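Local coordinates for protein Myo-inositol 2-dehydrogenase (Lactobacillus plantarum WCFS1, PDB 3CEA) that probably catalyses the NAD-dependent oxidation of myo-inositol at its 2-position, using an NAD-binding Rossmann domain joined to a GFO/IDH/MocA-type C-terminal domain, at residues 130-135 with 184-189; 12-17 with 75-80; 222-227 with 243-248; 102-107 with 321-326. One frame throughout, in Å; residues are numbered along the deposited sequence.

Contact 1. Residues 130-135 with 184-189; sequences FMRRYD and VDMNIH. With NAD (nicotinamide-adenine-dinucleotide), chain E.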
# COMPACT_ATOMS: atom_id res chain seq x y z
N PHE A 130 7.70 -29.25 0.74
CA PHE A 130 7.02 -28.12 0.10
C PHE A 130 6.19 -27.36 1.13
O PHE A 130 4.97 -27.54 1.22
CB PHE A 130 6.17 -28.56 -1.09
CG PHE A 130 6.96 -29.02 -2.28
CD1 PHE A 130 7.92 -28.19 -2.87
CD2 PHE A 130 6.75 -30.28 -2.84
CE1 PHE A 130 8.65 -28.61 -3.98
CE2 PHE A 130 7.47 -30.71 -3.95
CZ PHE A 130 8.43 -29.87 -4.52
N MSE A 131 6.86 -26.50 1.90
CA MSE A 131 6.26 -25.83 3.05
C MSE A 131 5.23 -24.76 2.68
O MSE A 131 4.32 -24.48 3.47
CB MSE A 131 7.34 -25.24 3.97
CG MSE A 131 7.95 -23.91 3.50
SE MSE A 131 9.00 -24.08 1.87
CE MSE A 131 9.45 -22.24 1.63
N ARG A 132 5.36 -24.18 1.48
CA ARG A 132 4.48 -23.08 1.06
C ARG A 132 3.00 -23.47 1.05
O ARG A 132 2.13 -22.61 1.20
CB ARG A 132 4.89 -22.51 -0.30
CG ARG A 132 6.27 -21.87 -0.29
CD ARG A 132 6.52 -21.08 -1.56
NE ARG A 132 7.93 -20.72 -1.70
CZ ARG A 132 8.46 -20.19 -2.80
NH1 ARG A 132 7.70 -19.94 -3.86
NH2 ARG A 132 9.75 -19.90 -2.84
N ARG A 133 2.74 -24.77 0.88
CA ARG A 133 1.37 -25.30 0.93
C ARG A 133 0.75 -25.16 2.32
O ARG A 133 -0.48 -25.16 2.46
CB ARG A 133 1.35 -26.77 0.49
CG ARG A 133 1.60 -26.99 -0.99
CD ARG A 133 0.83 -28.21 -1.47
NE ARG A 133 1.28 -28.69 -2.78
CZ ARG A 133 0.67 -29.64 -3.48
NH1 ARG A 133 -0.43 -30.23 -3.01
NH2 ARG A 133 1.16 -30.01 -4.66
N TYR A 134 1.60 -25.05 3.34
CA TYR A 134 1.18 -24.90 4.73
C TYR A 134 1.02 -23.43 5.13
O TYR A 134 0.32 -23.12 6.10
CB TYR A 134 2.18 -25.58 5.67
CG TYR A 134 2.22 -27.08 5.54
CD1 TYR A 134 3.01 -27.70 4.57
CD2 TYR A 134 1.47 -27.90 6.39
CE1 TYR A 134 3.05 -29.08 4.45
CE2 TYR A 134 1.50 -29.28 6.28
CZ TYR A 134 2.30 -29.87 5.30
OH TYR A 134 2.33 -31.24 5.19
N ASP A 135 1.67 -22.53 4.38
CA ASP A 135 1.62 -21.09 4.65
C ASP A 135 0.19 -20.57 4.66
O ASP A 135 -0.62 -20.94 3.81
CB ASP A 135 2.46 -20.32 3.63
CG ASP A 135 2.39 -18.82 3.83
OD1 ASP A 135 3.05 -18.31 4.75
OD2 ASP A 135 1.67 -18.16 3.06
N VAL A 184 15.86 -25.42 -10.33
CA VAL A 184 15.66 -26.52 -9.39
C VAL A 184 15.65 -26.01 -7.94
O VAL A 184 14.80 -26.41 -7.14
CB VAL A 184 16.71 -27.64 -9.59
CG1 VAL A 184 16.74 -28.61 -8.41
CG2 VAL A 184 16.44 -28.39 -10.89
N ASP A 185 16.59 -25.13 -7.61
CA ASP A 185 16.74 -24.64 -6.25
C ASP A 185 15.66 -23.62 -5.87
O ASP A 185 15.05 -23.74 -4.80
CB ASP A 185 18.14 -24.05 -6.03
CG ASP A 185 18.50 -23.92 -4.56
OD1 ASP A 185 18.27 -24.89 -3.79
OD2 ASP A 185 19.02 -22.85 -4.17
N MSE A 186 15.42 -22.63 -6.73
CA MSE A 186 14.41 -21.61 -6.45
C MSE A 186 13.01 -21.99 -6.94
O MSE A 186 12.09 -22.14 -6.14
CB MSE A 186 14.81 -20.25 -7.04
CG MSE A 186 15.71 -19.40 -6.16
SE MSE A 186 15.12 -19.10 -4.29
CE MSE A 186 13.16 -19.34 -4.42
N ASN A 187 12.87 -22.14 -8.26
CA ASN A 187 11.56 -22.17 -8.91
C ASN A 187 10.68 -23.40 -8.66
O ASN A 187 9.48 -23.37 -8.95
CB ASN A 187 11.73 -21.94 -10.42
CG ASN A 187 12.28 -20.56 -10.73
OD1 ASN A 187 13.33 -20.43 -11.36
ND2 ASN A 187 11.57 -19.53 -10.29
N ILE A 188 11.28 -24.45 -8.11
CA ILE A 188 10.58 -25.71 -7.84
C ILE A 188 9.34 -25.53 -6.95
O ILE A 188 8.33 -26.22 -7.13
CB ILE A 188 11.54 -26.78 -7.24
CG1 ILE A 188 10.96 -28.19 -7.37
CG2 ILE A 188 11.91 -26.44 -5.79
CD1 ILE A 188 11.95 -29.29 -7.06
N HIS A 189 9.43 -24.59 -6.02
CA HIS A 189 8.34 -24.28 -5.10
C HIS A 189 7.11 -23.77 -5.84
O HIS A 189 5.99 -24.22 -5.59
CB HIS A 189 8.78 -23.24 -4.08
CG HIS A 189 9.80 -23.74 -3.10
ND1 HIS A 189 9.46 -24.46 -1.98
CD2 HIS A 189 11.15 -23.62 -3.09
CE1 HIS A 189 10.56 -24.76 -1.30
NE2 HIS A 189 11.60 -24.26 -1.96
PA NAD E . 23.64 -25.83 4.09
O1A NAD E . 23.47 -24.50 4.73
O2A NAD E . 24.85 -25.88 3.24
O5B NAD E . 23.66 -26.96 5.24
C5B NAD E . 24.02 -28.29 4.93
C4B NAD E . 24.31 -29.06 6.22
O4B NAD E . 24.38 -30.45 5.97
C3B NAD E . 25.63 -28.65 6.86
O3B NAD E . 25.40 -28.44 8.23
C2B NAD E . 26.54 -29.84 6.65
O2B NAD E . 27.42 -30.04 7.74
C1B NAD E . 25.57 -31.00 6.50
N9A NAD E . 26.11 -32.04 5.60
C8A NAD E . 26.59 -31.87 4.32
N7A NAD E . 26.97 -33.07 3.83
C5A NAD E . 26.75 -34.01 4.78
C6A NAD E . 26.97 -35.38 4.80
N6A NAD E . 27.25 -36.01 3.67
N1A NAD E . 26.64 -36.10 5.94
C2A NAD E . 26.09 -35.46 7.04
N3A NAD E . 25.88 -34.09 7.01
C4A NAD E . 26.21 -33.38 5.90
O3 NAD E . 22.34 -26.20 3.21
PN NAD E . 20.86 -25.68 3.61
O1N NAD E . 20.69 -25.79 5.08
O2N NAD E . 20.65 -24.39 2.92
O5D NAD E . 19.88 -26.73 2.90
C5D NAD E . 20.02 -28.13 3.00
C4D NAD E . 18.90 -28.77 2.20
O4D NAD E . 17.67 -28.10 2.45
C3D NAD E . 19.15 -28.71 0.70
O3D NAD E . 18.95 -29.99 0.15
C2D NAD E . 18.12 -27.73 0.17
O2D NAD E . 17.60 -28.13 -1.07
C1D NAD E . 17.04 -27.72 1.25
N1N NAD E . 16.41 -26.39 1.38
C2N NAD E . 15.04 -26.30 1.33
C3N NAD E . 14.41 -25.05 1.45
C7N NAD E . 12.91 -24.96 1.58
O7N NAD E . 12.29 -23.74 1.26
N7N NAD E . 12.21 -26.01 2.00
C4N NAD E . 15.18 -23.91 1.61
C5N NAD E . 16.57 -24.00 1.65
C6N NAD E . 17.17 -25.26 1.53
O HOH W 1 10.23 -20.15 -5.96

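Contact 2. Residues 12-17 with 75-80; sequences AIIGLG and IFIVAP. With NAD (nicotinamide-adenine-dinucleotide), chain E.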
# COMPACT_ATOMS: atom_id res chain seq x y z
N ALA A 12 15.92 -37.80 14.89
CA ALA A 12 17.27 -37.34 14.59
C ALA A 12 17.22 -36.37 13.41
O ALA A 12 16.24 -36.33 12.66
CB ALA A 12 18.17 -38.52 14.27
N ILE A 13 18.28 -35.58 13.26
CA ILE A 13 18.39 -34.63 12.15
C ILE A 13 19.76 -34.72 11.47
O ILE A 13 20.79 -34.78 12.14
CB ILE A 13 18.06 -33.17 12.61
CG1 ILE A 13 17.97 -32.22 11.41
CG2 ILE A 13 19.06 -32.68 13.67
CD1 ILE A 13 17.23 -30.92 11.69
N ILE A 14 19.74 -34.77 10.15
CA ILE A 14 20.97 -34.63 9.37
C ILE A 14 21.01 -33.23 8.79
O ILE A 14 20.05 -32.79 8.16
CB ILE A 14 21.09 -35.68 8.24
CG1 ILE A 14 20.84 -37.10 8.77
CG2 ILE A 14 22.46 -35.59 7.57
CD1 ILE A 14 20.59 -38.14 7.69
N GLY A 15 22.11 -32.52 9.04
CA GLY A 15 22.29 -31.16 8.53
C GLY A 15 21.79 -30.10 9.49
O GLY A 15 20.65 -30.17 9.97
N LEU A 16 22.64 -29.13 9.78
CA LEU A 16 22.30 -28.03 10.68
C LEU A 16 22.68 -26.67 10.08
O LEU A 16 23.04 -25.74 10.81
CB LEU A 16 22.97 -28.22 12.05
CG LEU A 16 22.61 -29.46 12.88
CD1 LEU A 16 23.54 -29.59 14.07
CD2 LEU A 16 21.15 -29.44 13.35
N GLY A 17 22.59 -26.57 8.76
CA GLY A 17 22.96 -25.35 8.05
C GLY A 17 21.87 -24.29 8.06
O GLY A 17 21.19 -24.09 9.07
N ILE A 75 13.50 -39.55 11.14
CA ILE A 75 14.69 -38.78 10.79
C ILE A 75 14.33 -37.59 9.90
O ILE A 75 13.39 -37.65 9.10
CB ILE A 75 15.78 -39.68 10.13
CG1 ILE A 75 17.13 -38.97 10.09
CG2 ILE A 75 15.33 -40.17 8.74
CD1 ILE A 75 18.32 -39.91 10.00
N PHE A 76 15.06 -36.49 10.08
CA PHE A 76 14.90 -35.29 9.27
C PHE A 76 16.17 -35.04 8.45
O PHE A 76 17.23 -34.78 9.00
CB PHE A 76 14.57 -34.08 10.16
CG PHE A 76 13.26 -34.19 10.87
CD1 PHE A 76 13.17 -34.86 12.09
CD2 PHE A 76 12.10 -33.65 10.32
CE1 PHE A 76 11.95 -34.97 12.75
CE2 PHE A 76 10.88 -33.75 10.97
CZ PHE A 76 10.80 -34.42 12.19
N ILE A 77 16.04 -35.14 7.13
CA ILE A 77 17.17 -34.95 6.23
C ILE A 77 17.20 -33.52 5.68
O ILE A 77 16.44 -33.17 4.76
CB ILE A 77 17.21 -36.01 5.10
CG1 ILE A 77 17.28 -37.42 5.69
CG2 ILE A 77 18.40 -35.77 4.16
CD1 ILE A 77 16.84 -38.53 4.74
N VAL A 78 18.06 -32.70 6.27
CA VAL A 78 18.30 -31.33 5.82
C VAL A 78 19.77 -31.19 5.39
O VAL A 78 20.41 -30.16 5.62
CB VAL A 78 17.94 -30.28 6.91
CG1 VAL A 78 17.60 -28.94 6.27
CG2 VAL A 78 16.76 -30.76 7.76
N ALA A 79 20.29 -32.25 4.78
CA ALA A 79 21.61 -32.24 4.16
C ALA A 79 21.44 -31.80 2.70
O ALA A 79 20.32 -31.73 2.22
CB ALA A 79 22.24 -33.62 4.24
N PRO A 80 22.56 -31.49 2.00
CA PRO A 80 22.47 -31.07 0.59
C PRO A 80 21.73 -32.08 -0.31
O PRO A 80 21.69 -33.27 -0.00
CB PRO A 80 23.94 -30.97 0.16
CG PRO A 80 24.68 -30.70 1.42
CD PRO A 80 23.95 -31.47 2.48
PA NAD E . 23.64 -25.83 4.09
O1A NAD E . 23.47 -24.50 4.73
O2A NAD E . 24.85 -25.88 3.24
O5B NAD E . 23.66 -26.96 5.24
C5B NAD E . 24.02 -28.29 4.93
C4B NAD E . 24.31 -29.06 6.22
O4B NAD E . 24.38 -30.45 5.97
C3B NAD E . 25.63 -28.65 6.86
O3B NAD E . 25.40 -28.44 8.23
C2B NAD E . 26.54 -29.84 6.65
O2B NAD E . 27.42 -30.04 7.74
C1B NAD E . 25.57 -31.00 6.50
N9A NAD E . 26.11 -32.04 5.60
C8A NAD E . 26.59 -31.87 4.32
N7A NAD E . 26.97 -33.07 3.83
C5A NAD E . 26.75 -34.01 4.78
C6A NAD E . 26.97 -35.38 4.80
N6A NAD E . 27.25 -36.01 3.67
N1A NAD E . 26.64 -36.10 5.94
C2A NAD E . 26.09 -35.46 7.04
N3A NAD E . 25.88 -34.09 7.01
C4A NAD E . 26.21 -33.38 5.90
O3 NAD E . 22.34 -26.20 3.21
PN NAD E . 20.86 -25.68 3.61
O1N NAD E . 20.69 -25.79 5.08
O2N NAD E . 20.65 -24.39 2.92
O5D NAD E . 19.88 -26.73 2.90
C5D NAD E . 20.02 -28.13 3.00
C4D NAD E . 18.90 -28.77 2.20
O4D NAD E . 17.67 -28.10 2.45
C3D NAD E . 19.15 -28.71 0.70
O3D NAD E . 18.95 -29.99 0.15
C2D NAD E . 18.12 -27.73 0.17
O2D NAD E . 17.60 -28.13 -1.07
C1D NAD E . 17.04 -27.72 1.25
N1N NAD E . 16.41 -26.39 1.38
C2N NAD E . 15.04 -26.30 1.33
C3N NAD E . 14.41 -25.05 1.45
C7N NAD E . 12.91 -24.96 1.58
O7N NAD E . 12.29 -23.74 1.26
N7N NAD E . 12.21 -26.01 2.00
C4N NAD E . 15.18 -23.91 1.61
C5N NAD E . 16.57 -24.00 1.65
C6N NAD E . 17.17 -25.26 1.53
O HOH W 2 20.94 -27.87 6.82

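Contact 3. Residues 222-227 with 243-248; sequences EFETGV and GRHAAH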
# COMPACT_ATOMS: atom_id res chain seq x y z
N GLU A 222 26.90 -21.62 -12.06
CA GLU A 222 25.58 -21.17 -11.62
C GLU A 222 25.11 -19.93 -12.38
O GLU A 222 25.93 -19.13 -12.83
CB GLU A 222 25.59 -20.90 -10.11
CG GLU A 222 25.59 -22.14 -9.23
CD GLU A 222 24.19 -22.67 -8.93
OE1 GLU A 222 23.19 -22.01 -9.28
OE2 GLU A 222 24.10 -23.76 -8.31
N PHE A 223 23.79 -19.79 -12.52
CA PHE A 223 23.19 -18.59 -13.10
C PHE A 223 22.42 -17.81 -12.05
O PHE A 223 21.62 -18.38 -11.30
CB PHE A 223 22.26 -18.96 -14.26
CG PHE A 223 22.96 -19.57 -15.44
CD1 PHE A 223 23.69 -18.77 -16.32
CD2 PHE A 223 22.89 -20.94 -15.67
CE1 PHE A 223 24.35 -19.33 -17.41
CE2 PHE A 223 23.54 -21.51 -16.76
CZ PHE A 223 24.28 -20.71 -17.64
N GLU A 224 22.66 -16.50 -12.00
CA GLU A 224 22.02 -15.63 -11.01
C GLU A 224 20.49 -15.61 -11.15
O GLU A 224 19.77 -15.75 -10.16
CB GLU A 224 22.59 -14.21 -11.10
CG GLU A 224 22.20 -13.30 -9.93
CD GLU A 224 20.83 -12.67 -10.10
OE1 GLU A 224 20.55 -12.16 -11.20
OE2 GLU A 224 20.03 -12.68 -9.14
N THR A 225 20.01 -15.45 -12.38
CA THR A 225 18.58 -15.35 -12.64
C THR A 225 18.12 -16.42 -13.63
O THR A 225 18.84 -16.75 -14.58
CB THR A 225 18.18 -13.93 -13.15
OG1 THR A 225 18.46 -12.97 -12.12
CG2 THR A 225 16.69 -13.85 -13.49
N GLY A 226 16.94 -16.96 -13.39
CA GLY A 226 16.30 -17.89 -14.31
C GLY A 226 14.86 -17.49 -14.52
O GLY A 226 14.08 -17.45 -13.57
N VAL A 227 14.50 -17.19 -15.77
CA VAL A 227 13.12 -16.88 -16.12
C VAL A 227 12.58 -17.99 -17.01
O VAL A 227 13.18 -18.33 -18.03
CB VAL A 227 12.99 -15.50 -16.83
CG1 VAL A 227 11.53 -15.13 -17.02
CG2 VAL A 227 13.71 -14.41 -16.05
N GLY A 243 15.83 -15.76 -8.52
CA GLY A 243 16.92 -14.80 -8.45
C GLY A 243 17.64 -14.84 -7.12
O GLY A 243 17.16 -15.46 -6.17
N ARG A 244 18.79 -14.16 -7.06
CA ARG A 244 19.65 -14.17 -5.88
C ARG A 244 20.28 -12.80 -5.59
O ARG A 244 21.23 -12.71 -4.82
CB ARG A 244 20.77 -15.22 -6.05
CG ARG A 244 20.31 -16.56 -6.60
CD ARG A 244 21.13 -17.68 -6.03
NE ARG A 244 20.54 -18.99 -6.32
CZ ARG A 244 19.64 -19.60 -5.56
NH1 ARG A 244 19.20 -19.04 -4.44
NH2 ARG A 244 19.17 -20.79 -5.92
N HIS A 245 19.74 -11.74 -6.19
CA HIS A 245 20.37 -10.43 -6.12
C HIS A 245 19.41 -9.24 -5.91
O HIS A 245 19.65 -8.15 -6.43
CB HIS A 245 21.23 -10.20 -7.37
CG HIS A 245 22.57 -9.61 -7.08
ND1 HIS A 245 22.82 -8.25 -7.11
CD2 HIS A 245 23.75 -10.20 -6.75
CE1 HIS A 245 24.09 -8.03 -6.82
NE2 HIS A 245 24.67 -9.19 -6.60
N ALA A 246 18.34 -9.45 -5.15
CA ALA A 246 17.44 -8.36 -4.78
C ALA A 246 18.07 -7.47 -3.70
O ALA A 246 18.74 -7.97 -2.80
CB ALA A 246 16.09 -8.89 -4.32
N ALA A 247 17.84 -6.17 -3.82
CA ALA A 247 18.37 -5.19 -2.86
C ALA A 247 17.47 -5.03 -1.63
O ALA A 247 17.98 -4.83 -0.52
CB ALA A 247 18.60 -3.85 -3.54
N HIS A 248 16.16 -5.13 -1.81
CA HIS A 248 15.20 -4.86 -0.73
C HIS A 248 15.07 -5.96 0.32
O HIS A 248 14.88 -5.68 1.50
CB HIS A 248 13.82 -4.48 -1.30
CG HIS A 248 13.13 -5.58 -2.05
ND1 HIS A 248 13.59 -6.06 -3.26
CD2 HIS A 248 12.01 -6.28 -1.76
CE1 HIS A 248 12.78 -7.02 -3.68
NE2 HIS A 248 11.81 -7.17 -2.79
O HOH W 3 18.00 -11.13 -8.50

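Contact 4. Residues 102-107 with 321-326; sequences KPLGLD and DGIKAL. With NAD (nicotinamide-adenine-dinucleotide), chain E.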
# COMPACT_ATOMS: atom_id res chain seq x y z
N LYS A 102 13.20 -30.68 0.28
CA LYS A 102 13.13 -30.56 -1.17
C LYS A 102 14.49 -30.13 -1.72
O LYS A 102 15.26 -29.48 -1.00
CB LYS A 102 12.03 -29.56 -1.56
CG LYS A 102 12.32 -28.10 -1.22
CD LYS A 102 12.96 -27.38 -2.40
CE LYS A 102 13.99 -26.36 -1.97
NZ LYS A 102 14.51 -25.56 -3.11
N PRO A 103 14.82 -30.51 -2.96
CA PRO A 103 14.11 -31.46 -3.83
C PRO A 103 14.47 -32.90 -3.47
O PRO A 103 15.33 -33.11 -2.61
CB PRO A 103 14.63 -31.12 -5.24
CG PRO A 103 15.68 -30.04 -5.07
CD PRO A 103 16.02 -29.97 -3.62
N LEU A 104 13.83 -33.86 -4.12
CA LEU A 104 14.10 -35.28 -3.87
C LEU A 104 15.55 -35.66 -4.16
O LEU A 104 16.16 -36.43 -3.43
CB LEU A 104 13.14 -36.18 -4.66
CG LEU A 104 11.65 -36.10 -4.33
CD1 LEU A 104 10.83 -36.94 -5.30
CD2 LEU A 104 11.36 -36.52 -2.89
N GLY A 105 16.10 -35.09 -5.24
CA GLY A 105 17.47 -35.33 -5.65
C GLY A 105 17.80 -34.56 -6.91
O GLY A 105 17.14 -33.57 -7.23
N LEU A 106 18.82 -35.02 -7.64
CA LEU A 106 19.24 -34.37 -8.89
C LEU A 106 19.28 -35.34 -10.06
O LEU A 106 18.73 -35.06 -11.12
CB LEU A 106 20.59 -33.67 -8.72
CG LEU A 106 20.68 -32.53 -7.71
CD1 LEU A 106 22.08 -31.98 -7.67
CD2 LEU A 106 19.67 -31.43 -8.02
N ASP A 107 19.94 -36.48 -9.85
CA ASP A 107 20.02 -37.55 -10.85
C ASP A 107 18.70 -38.32 -10.89
O ASP A 107 18.20 -38.77 -9.86
CB ASP A 107 21.18 -38.49 -10.52
CG ASP A 107 21.32 -39.65 -11.51
OD1 ASP A 107 21.11 -39.44 -12.73
OD2 ASP A 107 21.64 -40.77 -11.06
N ASP A 321 4.49 -36.06 -6.73
CA ASP A 321 4.47 -34.60 -6.78
C ASP A 321 5.89 -34.01 -6.79
O ASP A 321 6.14 -33.01 -7.47
CB ASP A 321 3.68 -34.03 -5.59
CG ASP A 321 2.19 -34.24 -5.74
OD1 ASP A 321 1.65 -33.99 -6.83
OD2 ASP A 321 1.54 -34.63 -4.74
N GLY A 322 6.79 -34.65 -6.05
CA GLY A 322 8.18 -34.22 -5.98
C GLY A 322 8.96 -34.52 -7.24
O GLY A 322 9.80 -33.73 -7.67
N ILE A 323 8.68 -35.68 -7.84
CA ILE A 323 9.35 -36.11 -9.07
C ILE A 323 8.97 -35.18 -10.23
O ILE A 323 9.85 -34.66 -10.92
CB ILE A 323 9.03 -37.59 -9.43
CG1 ILE A 323 9.65 -38.53 -8.38
CG2 ILE A 323 9.55 -37.94 -10.81
CD1 ILE A 323 9.17 -39.97 -8.45
N LYS A 324 7.67 -34.96 -10.41
CA LYS A 324 7.16 -34.07 -11.45
C LYS A 324 7.71 -32.65 -11.34
O LYS A 324 8.19 -32.08 -12.33
CB LYS A 324 5.63 -34.06 -11.45
CG LYS A 324 5.00 -35.36 -11.93
CD LYS A 324 3.50 -35.34 -11.79
CE LYS A 324 2.86 -36.53 -12.48
NZ LYS A 324 1.38 -36.48 -12.39
N ALA A 325 7.68 -32.08 -10.14
CA ALA A 325 8.21 -30.74 -9.89
C ALA A 325 9.69 -30.65 -10.25
O ALA A 325 10.14 -29.65 -10.83
CB ALA A 325 7.99 -30.34 -8.43
N LEU A 326 10.44 -31.69 -9.91
CA LEU A 326 11.86 -31.78 -10.24
C LEU A 326 12.09 -31.92 -11.74
O LEU A 326 13.04 -31.35 -12.29
CB LEU A 326 12.50 -32.95 -9.48
CG LEU A 326 14.01 -33.18 -9.57
CD1 LEU A 326 14.77 -32.03 -8.92
CD2 LEU A 326 14.37 -34.51 -8.92
PA NAD E . 23.64 -25.83 4.09
O1A NAD E . 23.47 -24.50 4.73
O2A NAD E . 24.85 -25.88 3.24
O5B NAD E . 23.66 -26.96 5.24
C5B NAD E . 24.02 -28.29 4.93
C4B NAD E . 24.31 -29.06 6.22
O4B NAD E . 24.38 -30.45 5.97
C3B NAD E . 25.63 -28.65 6.86
O3B NAD E . 25.40 -28.44 8.23
C2B NAD E . 26.54 -29.84 6.65
O2B NAD E . 27.42 -30.04 7.74
C1B NAD E . 25.57 -31.00 6.50
N9A NAD E . 26.11 -32.04 5.60
C8A NAD E . 26.59 -31.87 4.32
N7A NAD E . 26.97 -33.07 3.83
C5A NAD E . 26.75 -34.01 4.78
C6A NAD E . 26.97 -35.38 4.80
N6A NAD E . 27.25 -36.01 3.67
N1A NAD E . 26.64 -36.10 5.94
C2A NAD E . 26.09 -35.46 7.04
N3A NAD E . 25.88 -34.09 7.01
C4A NAD E . 26.21 -33.38 5.90
O3 NAD E . 22.34 -26.20 3.21
PN NAD E . 20.86 -25.68 3.61
O1N NAD E . 20.69 -25.79 5.08
O2N NAD E . 20.65 -24.39 2.92
O5D NAD E . 19.88 -26.73 2.90
C5D NAD E . 20.02 -28.13 3.00
C4D NAD E . 18.90 -28.77 2.20
O4D NAD E . 17.67 -28.10 2.45
C3D NAD E . 19.15 -28.71 0.70
O3D NAD E . 18.95 -29.99 0.15
C2D NAD E . 18.12 -27.73 0.17
O2D NAD E . 17.60 -28.13 -1.07
C1D NAD E . 17.04 -27.72 1.25
N1N NAD E . 16.41 -26.39 1.38
C2N NAD E . 15.04 -26.30 1.33
C3N NAD E . 14.41 -25.05 1.45
C7N NAD E . 12.91 -24.96 1.58
O7N NAD E . 12.29 -23.74 1.26
N7N NAD E . 12.21 -26.01 2.00
C4N NAD E . 15.18 -23.91 1.61
C5N NAD E . 16.57 -24.00 1.65
C6N NAD E . 17.17 -25.26 1.53
O HOH W 4 11.48 -32.67 -5.70

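Contact 1. Residues 130-135 with 184-189
At the nicotinamide end of the NAD pocket, the loop after strand 126-127 sends Phe-130, Met-131 and Arg-132 against His-189 of helix 182-198, so that loop and helix meet around one imidazole. Arg-132 lies flat against His-189. Its chain runs extended from CG to NE and lays the guanidinium face over the CB of His-189, with CZ 3.3 Å from that CB; the guanidinium and imidazole planes are nearly parallel, 12° apart. The CE of Met-186 comes up at the edge of the same guanidinium, 3.8 Å from Arg-132 NH2. Met-131, a selenomethionine, bends at chi2 (-67°) and brings SE to 3.6 Å from His-189 CE1, oblique to the ring. Phe-130 presents its edge to the imidazole and sets CE1 4.1 Å from Ile-188 CG1. The coenzyme closes the ring of contacts: NAD O7N lies 3.2 Å from Met-131 CE and 3.3 Å from His-189 CE1. A water accepts a weak hydrogen bond from Arg-132 NH2 and donates to Met-186 O at 2.7 Å. No direct hydrogen bond joins the two segments. The charge of Arg-132 is instead answered by Asp-190 through a salt bridge, while its buried NE and the ND1 of His-189 have no partner in the model, consistent with van der Waals packing, with His-189 CB under the guanidinium face, holding the imidazole near the carboxamide of NAD.

Contact 2. Residues 12-17 with 75-80
Ala-12, Ile-13 and Ile-14 pair in parallel with Ile-75, Phe-76 and Ile-77 through three backbone hydrogen bonds. Phe-76 N donates to Ala-12 O and Ile-14 N to Phe-76 O, both at 2.8 Å. Val-78 N follows, 2.7 Å from Ile-14 O. Apolar contacts fill both faces. On one, Ile-14 CG1 stands anti to the carbonyl carbon (chi1 -51°), placing CD1 3.7 Å from Ile-75 CD1 and alongside Ile-77; on the other, Ile-13 CG1 meets Phe-76 CB while its CD1 reaches Val-78 CG2. The oxygen of Ala-12 also lies at the edge of the Phe-76 ring. This is the centre of a Rossmann sheet, where neighbouring parallel strands end together and their loops receive the dinucleotide; Gly-15 and Gly-17 fit the GxGxxG pattern. Gly-15 brings its CA to 3.6 Å from Val-78 O. Coenzyme contacts form the third group. Leu-16 N donates to NAD O3B (3.2 Å), NAD O3D donates to Ala-79 O, and a water accepting from Gly-17 N lies between Val-78 O and NAD O1N. Pro-80 CD packs 3.2 Å from adenine C8A.

Contact 3. Residues 222-227 with 243-248
Gly-243 meets Glu-224 first: its CA points a C-H at the backbone oxygen of Glu-224, 3.5 Å from CA to O, as strand 237-243 runs out beside strand 225-232. At Arg-244 the chain turns a corner, and here the Glu-224 carboxylate takes over. Arg-244 N donates to Glu-224 OE2 at 2.8 Å, almost straight (165°), meeting the oxygen on its anti side and 23° out of the carboxylate plane. Glu-224 reaches this point by bending at chi2 (-83°), which folds its end back toward the corner. Arg-244 CG still touches Glu-224 O at 3.7 Å, and its guanidinium leaves the contact for a salt bridge with Asp-185 and a cation-pi contact with Phe-170. The amide of His-245 lies near OE2 too, but its angle is poor; a water serves it instead, accepting from His-245 N at 3.0 Å and donating to Glu-224 OE2 at 2.6 Å. His-245 CB rests 3.3 Å from the same OE2, and its ND1 bonds to Ser-259 O of a second subunit. A single carboxylate oxygen therefore gathers the amides of the corner, one directly and one through water. Glu-224 and Thr-225 together face Ser-210 of strand 202-210 in a classic beta bulge, helix 167-176 packs on Arg-244 and His-245 through Met-167, and helix 182-198 touches Arg-244 through Ile-182 and Met-186.

Contact 4. Residues 102-107 with 321-326
The planar Gly-105 peptide group meets Leu-326 at its oxygen end, where both leucine methyls arrive, CD1 at 3.3 Å and CD2 at 3.4 Å from Gly-105 O. The leucine CG, anti to the backbone N (chi1 -175°), carries the fork toward the loop, and chi2 near 65° turns both methyls to that oxygen. The puckered Pro-103 ring touches by CB, 3.8 Å from Leu-326 CD1, while its CD faces the coenzyme, 3.5 Å from NAD O2D. Glu-101, Lys-102 and Pro-103, with a cis peptide before the proline, match the Glu-Lys-Pro motif, as in relatives among the GFO/IDH/MocA dehydrogenases. One helical turn before Leu-326, Leu-104 pushes CD1 onto the backbone of Gly-322, where the helix has no side chain, and on to Ile-323 CG1 at 3.7 Å. A water accepts from Leu-104 N and donates to Gly-322 O at 2.8 Å. NAD O2D donates to Lys-102 O at 2.7 Å, and Lys-102 CE lies to one side of the nicotinamide plane, beside its C2N-C3N edge, 3.5 Å from NAD C2N. The loop is thus held between coenzyme and helix 319-338. Helix 108-119 packs beside it, Val-111 touching Leu-104 and Ile-323, and Ile-188 of helix 182-198 lies against Lys-102 and Pro-103.

NAD is the thread of this example: contact 2 meets the adenosine, the phosphates and the nicotinamide ribose, while contacts 1 and 4 both reach the nicotinamide end, with the centres of contacts 1 and 2 about 18 Å apart. Contacts 1 and 4, about 11 Å apart between centres, touch directly, Lys-102 CE lying 3.2 Å from His-189 NE2, so the loop of residues 102-107 bridges coenzyme, helix 182-198 and helix 319-338. Contact 3 stands farther out, about 26 Å from contact 2 between centres, yet it joins the pocket's surroundings through a salt bridge, Asp-185 OD2 to Arg-244 NH2 at 2.7 Å. That bridge links the subunit-facing corner physically to the helix that carries His-189.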